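Long-range contact in putative O-acetylhomoserine (Thiol)-lyase (Campylobacter jejuni, PDB 4OC9), which probably makes homocysteine from O-acetylhomoserine and sulfide with the help of pyridoxal 5'-phosphate: residues F4-N16 with D63-G75. Residues are numbered along the deposited sequence; the frame is centred on the assembly and turned at random.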
loop_
_atom_site.group_PDB
_atom_site.type_symbol
_atom_site.label_atom_id
_atom_site.label_comp_id
_atom_site.label_asym_id
_atom_site.label_seq_id
_atom_site.Cartn_x
_atom_site.Cartn_y
_atom_site.Cartn_z
ATOM N N PHE D 4 -8.586 -25.471 -17.572
ATOM C CA PHE D 4 -7.642 -24.507 -18.151
ATOM C C PHE D 4 -6.108 -24.679 -18.030
ATOM O O PHE D 4 -5.619 -25.416 -17.190
ATOM C CB PHE D 4 -7.917 -23.162 -17.501
ATOM C CG PHE D 4 -9.355 -22.734 -17.542
ATOM C CD1 PHE D 4 -9.985 -22.470 -18.750
ATOM C CD2 PHE D 4 -10.014 -22.424 -16.363
ATOM C CE1 PHE D 4 -11.291 -22.018 -18.779
ATOM C CE2 PHE D 4 -11.312 -21.954 -16.384
ATOM C CZ PHE D 4 -11.949 -21.750 -17.590
ATOM N N ASN D 5 -5.363 -23.926 -18.847
ATOM C CA ASN D 5 -3.899 -23.944 -18.813
ATOM C C ASN D 5 -3.344 -23.080 -17.678
ATOM O O ASN D 5 -4.002 -22.194 -17.155
ATOM C CB ASN D 5 -3.249 -23.489 -20.110
ATOM C CG ASN D 5 -3.551 -24.408 -21.290
ATOM O OD1 ASN D 5 -4.717 -24.731 -21.679
ATOM N ND2 ASN D 5 -2.467 -24.788 -21.931
ATOM N N LYS D 6 -2.104 -23.352 -17.320
ATOM C CA LYS D 6 -1.432 -22.631 -16.230
ATOM C C LYS D 6 -1.497 -21.120 -16.341
ATOM O O LYS D 6 -1.702 -20.443 -15.340
ATOM C CB LYS D 6 0.048 -23.050 -16.109
ATOM C CG LYS D 6 0.278 -24.465 -15.618
ATOM C CD LYS D 6 1.755 -24.839 -15.608
ATOM C CE LYS D 6 1.951 -26.269 -15.124
ATOM N NZ LYS D 6 1.450 -26.618 -13.769
ATOM N N GLU D 7 -1.285 -20.607 -17.532
ATOM C CA GLU D 7 -1.306 -19.181 -17.719
ATOM C C GLU D 7 -2.653 -18.636 -17.298
ATOM O O GLU D 7 -2.733 -17.578 -16.699
ATOM C CB GLU D 7 -1.089 -18.750 -19.188
ATOM C CG GLU D 7 0.186 -19.175 -19.912
ATOM C CD GLU D 7 0.215 -20.628 -20.399
ATOM O OE1 GLU D 7 1.142 -20.927 -21.183
ATOM O OE2 GLU D 7 -0.671 -21.449 -20.050
ATOM N N THR D 8 -3.699 -19.384 -17.625
ATOM C CA THR D 8 -5.051 -18.976 -17.329
ATOM C C THR D 8 -5.354 -19.041 -15.848
ATOM O O THR D 8 -6.030 -18.144 -15.301
ATOM C CB THR D 8 -6.066 -19.804 -18.132
ATOM O OG1 THR D 8 -5.825 -19.667 -19.543
ATOM C CG2 THR D 8 -7.494 -19.346 -17.820
ATOM N N LEU D 9 -4.846 -20.089 -15.205
ATOM C CA LEU D 9 -5.037 -20.292 -13.759
ATOM C C LEU D 9 -4.331 -19.238 -12.898
ATOM O O LEU D 9 -4.700 -19.027 -11.753
ATOM C CB LEU D 9 -4.559 -21.663 -13.335
ATOM C CG LEU D 9 -5.269 -22.859 -13.953
ATOM C CD1 LEU D 9 -4.551 -24.169 -13.601
ATOM C CD2 LEU D 9 -6.709 -22.874 -13.501
ATOM N N ALA D 10 -3.313 -18.588 -13.443
ATOM C CA ALA D 10 -2.611 -17.545 -12.699
ATOM C C ALA D 10 -3.425 -16.242 -12.718
ATOM O O ALA D 10 -3.119 -15.297 -11.985
ATOM C CB ALA D 10 -1.244 -17.283 -13.299
ATOM N N LEU D 11 -4.449 -16.209 -13.561
ATOM C CA LEU D 11 -5.329 -15.029 -13.761
ATOM C C LEU D 11 -6.784 -15.150 -13.298
ATOM O O LEU D 11 -7.439 -14.141 -13.011
ATOM C CB LEU D 11 -5.326 -14.738 -15.265
ATOM C CG LEU D 11 -4.010 -14.212 -15.839
ATOM C CD1 LEU D 11 -3.888 -14.384 -17.316
ATOM C CD2 LEU D 11 -3.848 -12.743 -15.448
ATOM N N HIS D 12 -7.279 -16.382 -13.271
ATOM C CA HIS D 12 -8.640 -16.702 -12.880
ATOM C C HIS D 12 -8.659 -17.854 -11.911
ATOM O O HIS D 12 -7.931 -18.828 -12.086
ATOM C CB HIS D 12 -9.418 -17.155 -14.106
ATOM C CG HIS D 12 -9.513 -16.129 -15.181
ATOM N ND1 HIS D 12 -10.542 -15.224 -15.247
ATOM C CD2 HIS D 12 -8.699 -15.849 -16.219
ATOM C CE1 HIS D 12 -10.379 -14.451 -16.300
ATOM N NE2 HIS D 12 -9.266 -14.804 -16.907
ATOM N N GLY D 13 -9.514 -17.766 -10.904
ATOM C CA GLY D 13 -9.619 -18.832 -9.902
ATOM C C GLY D 13 -9.438 -18.368 -8.453
ATOM O O GLY D 13 -8.861 -17.308 -8.181
ATOM N N ALA D 14 -9.987 -19.162 -7.527
ATOM C CA ALA D 14 -9.913 -18.893 -6.105
ATOM C C ALA D 14 -10.385 -17.500 -5.678
ATOM O O ALA D 14 -10.024 -17.058 -4.605
ATOM C CB ALA D 14 -8.496 -19.128 -5.618
ATOM N N TYR D 15 -11.198 -16.835 -6.493
ATOM C CA TYR D 15 -11.735 -15.506 -6.198
ATOM C C TYR D 15 -13.061 -15.332 -6.983
ATOM O O TYR D 15 -12.992 -15.330 -8.196
ATOM C CB TYR D 15 -10.728 -14.399 -6.547
ATOM C CG TYR D 15 -11.307 -12.991 -6.450
ATOM C CD1 TYR D 15 -11.611 -12.420 -5.213
ATOM C CD2 TYR D 15 -11.463 -12.195 -7.591
ATOM C CE1 TYR D 15 -12.140 -11.141 -5.127
ATOM C CE2 TYR D 15 -11.975 -10.909 -7.514
ATOM C CZ TYR D 15 -12.300 -10.379 -6.289
ATOM O OH TYR D 15 -12.819 -9.105 -6.212
ATOM N N ASN D 16 -14.196 -15.270 -6.250
ATOM C CA ASN D 16 -15.645 -15.116 -6.642
ATOM C C ASN D 16 -16.192 -13.797 -6.878
ATOM O O ASN D 16 -17.265 -13.757 -7.418
ATOM C CB ASN D 16 -16.512 -15.580 -5.443
ATOM C CG ASN D 16 -17.980 -15.625 -5.716
ATOM O OD1 ASN D 16 -18.835 -15.069 -4.946
ATOM N ND2 ASN D 16 -18.303 -16.255 -6.796
ATOM N N ASP D 63 -5.233 -15.734 0.799
ATOM C CA ASP D 63 -5.861 -17.035 0.494
ATOM C C ASP D 63 -5.961 -17.236 -1.020
ATOM O O ASP D 63 -5.744 -18.343 -1.517
ATOM C CB ASP D 63 -7.256 -17.165 1.112
ATOM C CG ASP D 63 -7.215 -17.260 2.628
ATOM O OD1 ASP D 63 -6.118 -17.482 3.197
ATOM O OD2 ASP D 63 -8.286 -17.132 3.249
ATOM N N VAL D 64 -6.314 -16.158 -1.737
ATOM C CA VAL D 64 -6.428 -16.239 -3.191
ATOM C C VAL D 64 -5.050 -16.629 -3.757
ATOM O O VAL D 64 -4.936 -17.512 -4.609
ATOM C CB VAL D 64 -6.870 -14.936 -3.832
ATOM C CG1 VAL D 64 -6.875 -15.080 -5.348
ATOM C CG2 VAL D 64 -8.243 -14.524 -3.331
ATOM N N LEU D 65 -4.001 -15.997 -3.225
ATOM C CA LEU D 65 -2.625 -16.259 -3.635
ATOM C C LEU D 65 -2.259 -17.719 -3.407
ATOM O O LEU D 65 -1.709 -18.391 -4.275
ATOM C CB LEU D 65 -1.659 -15.368 -2.857
ATOM C CG LEU D 65 -0.163 -15.519 -3.146
ATOM C CD1 LEU D 65 0.202 -15.316 -4.627
ATOM C CD2 LEU D 65 0.621 -14.559 -2.287
ATOM N N GLY D 66 -2.562 -18.199 -2.215
ATOM C CA GLY D 66 -2.243 -19.590 -1.847
ATOM C C GLY D 66 -2.871 -20.601 -2.776
ATOM O O GLY D 66 -2.180 -21.502 -3.300
ATOM N N GLN D 67 -4.165 -20.441 -3.024
ATOM C CA GLN D 67 -4.874 -21.380 -3.867
ATOM C C GLN D 67 -4.410 -21.299 -5.328
ATOM O O GLN D 67 -4.257 -22.326 -5.993
ATOM C CB GLN D 67 -6.389 -21.198 -3.723
ATOM C CG GLN D 67 -7.168 -22.338 -4.354
ATOM C CD GLN D 67 -6.882 -23.657 -3.658
ATOM O OE1 GLN D 67 -7.038 -23.790 -2.423
ATOM N NE2 GLN D 67 -6.507 -24.654 -4.441
ATOM N N ARG D 68 -4.196 -20.103 -5.829
ATOM C CA ARG D 68 -3.718 -19.984 -7.196
ATOM C C ARG D 68 -2.339 -20.597 -7.337
ATOM O O ARG D 68 -2.062 -21.243 -8.348
ATOM C CB ARG D 68 -3.706 -18.555 -7.731
ATOM C CG ARG D 68 -5.089 -17.979 -7.988
ATOM C CD ARG D 68 -4.985 -16.616 -8.632
ATOM N NE ARG D 68 -6.307 -16.022 -8.807
ATOM C CZ ARG D 68 -6.521 -14.783 -9.211
ATOM N NH1 ARG D 68 -5.507 -13.974 -9.438
ATOM N NH2 ARG D 68 -7.754 -14.325 -9.329
ATOM N N LEU D 69 -1.453 -20.347 -6.384
ATOM C CA LEU D 69 -0.111 -20.948 -6.465
ATOM C C LEU D 69 -0.240 -22.471 -6.489
ATOM O O LEU D 69 0.508 -23.148 -7.208
ATOM C CB LEU D 69 0.788 -20.518 -5.316
ATOM C CG LEU D 69 1.366 -19.110 -5.340
ATOM C CD1 LEU D 69 1.888 -18.715 -3.978
ATOM C CD2 LEU D 69 2.448 -19.042 -6.390
ATOM N N ALA D 70 -1.184 -22.999 -5.714
ATOM C CA ALA D 70 -1.413 -24.436 -5.696
ATOM C C ALA D 70 -1.952 -24.901 -7.058
ATOM O O ALA D 70 -1.577 -25.953 -7.556
ATOM C CB ALA D 70 -2.398 -24.824 -4.596
ATOM N N ASN D 71 -2.853 -24.133 -7.614
ATOM C CA ASN D 71 -3.441 -24.451 -8.908
ATOM C C ASN D 71 -2.415 -24.464 -10.019
ATOM O O ASN D 71 -2.409 -25.388 -10.816
ATOM C CB ASN D 71 -4.581 -23.484 -9.259
ATOM C CG ASN D 71 -5.749 -23.626 -8.320
ATOM O OD1 ASN D 71 -5.755 -24.494 -7.474
ATOM N ND2 ASN D 71 -6.724 -22.746 -8.438
ATOM N N VAL D 72 -1.534 -23.470 -10.062
ATOM C CA VAL D 72 -0.519 -23.459 -11.128
ATOM C C VAL D 72 0.464 -24.612 -10.966
ATOM O O VAL D 72 0.970 -25.095 -11.945
ATOM C CB VAL D 72 0.220 -22.108 -11.331
ATOM C CG1 VAL D 72 -0.798 -21.044 -11.671
ATOM C CG2 VAL D 72 1.006 -21.692 -10.106
ATOM N N GLU D 73 0.754 -25.029 -9.738
ATOM C CA GLU D 73 1.680 -26.158 -9.507
ATOM C C GLU D 73 1.006 -27.520 -9.695
ATOM O O GLU D 73 1.694 -28.525 -9.829
ATOM C CB GLU D 73 2.305 -26.112 -8.113
ATOM C CG GLU D 73 3.421 -25.104 -7.871
ATOM C CD GLU D 73 4.749 -25.467 -8.533
ATOM O OE1 GLU D 73 5.766 -24.797 -8.217
ATOM O OE2 GLU D 73 4.811 -26.418 -9.343
ATOM N N GLY D 74 -0.322 -27.553 -9.745
ATOM C CA GLY D 74 -1.049 -28.808 -9.891
ATOM C C GLY D 74 -1.174 -29.487 -8.515
ATOM O O GLY D 74 -1.353 -30.692 -8.413
ATOM N N GLY D 75 -1.051 -28.699 -7.443
ATOM C CA GLY D 75 -1.135 -29.216 -6.079
ATOM C C GLY D 75 -2.525 -29.024 -5.505
ATOM O O GLY D 75 -3.426 -28.619 -6.202
HETATM O O HOH W 1 -6.334 -20.529 -10.566
HETATM O O HOH W 2 -2.583 -14.277 -9.420
HETATM O O HOH W 3 -10.650 -14.880 -10.357
#
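With CG opposite its carbonyl carbon (chi1 -71°) and the chain stretched out from there to NE, Arg68 reaches from helix 60-73 into the turn at Leu11-Gly13. Val72, one helical turn further on, sets CG1 likewise opposite its carbonyl carbon (chi1 -59°), which lays that methyl against Leu9 and Ala10. The pair illustrates how a helix can hold an irregular N-terminal segment: a guanidinium binds the backbone of the loop while apolar groups pack beside it. Arg68 NE donates to Gly13 O at 2.9 Å, an almost straight bond that lies in the guanidinium plane, and NH2 adds a weak, more bent one to the same oxygen. The flat group is sandwiched, with Leu11 C over the centre of one face and CG1 of Val64 toward the rim of the other. Water continues the grip, one molecule joining NH1 to Ala10 O, while another bridges Asn71 ND2 to the carbonyl oxygens of Leu9 and His12.

On either side of the arginine the packing is apolar. Val72 CG1 lies 4.1 Å from Ala10 CB, and Ala14 CB rests on Gln67 CB at 3.5 Å. Gln67 NE2 in turn donates to Asn71 OD1. At the far end the bent chain of Lys6 runs to the C-terminal end of the helix, next to the Schellman motif in which Gly74 closes it.

The second subunit binds His12 through its Glu409 and Thr8 through its Asp413. The short helix 6-9 and the loop after it thus cover one flank of helix 60-73, while helix 276-309 packs against Leu11 and Val64. Leu69, Ala70 and Glu73 of helix 60-73 touch strand 217-221 in the mixed seven-stranded sheet of the fold type I, aspartate aminotransferase-like PLP domain.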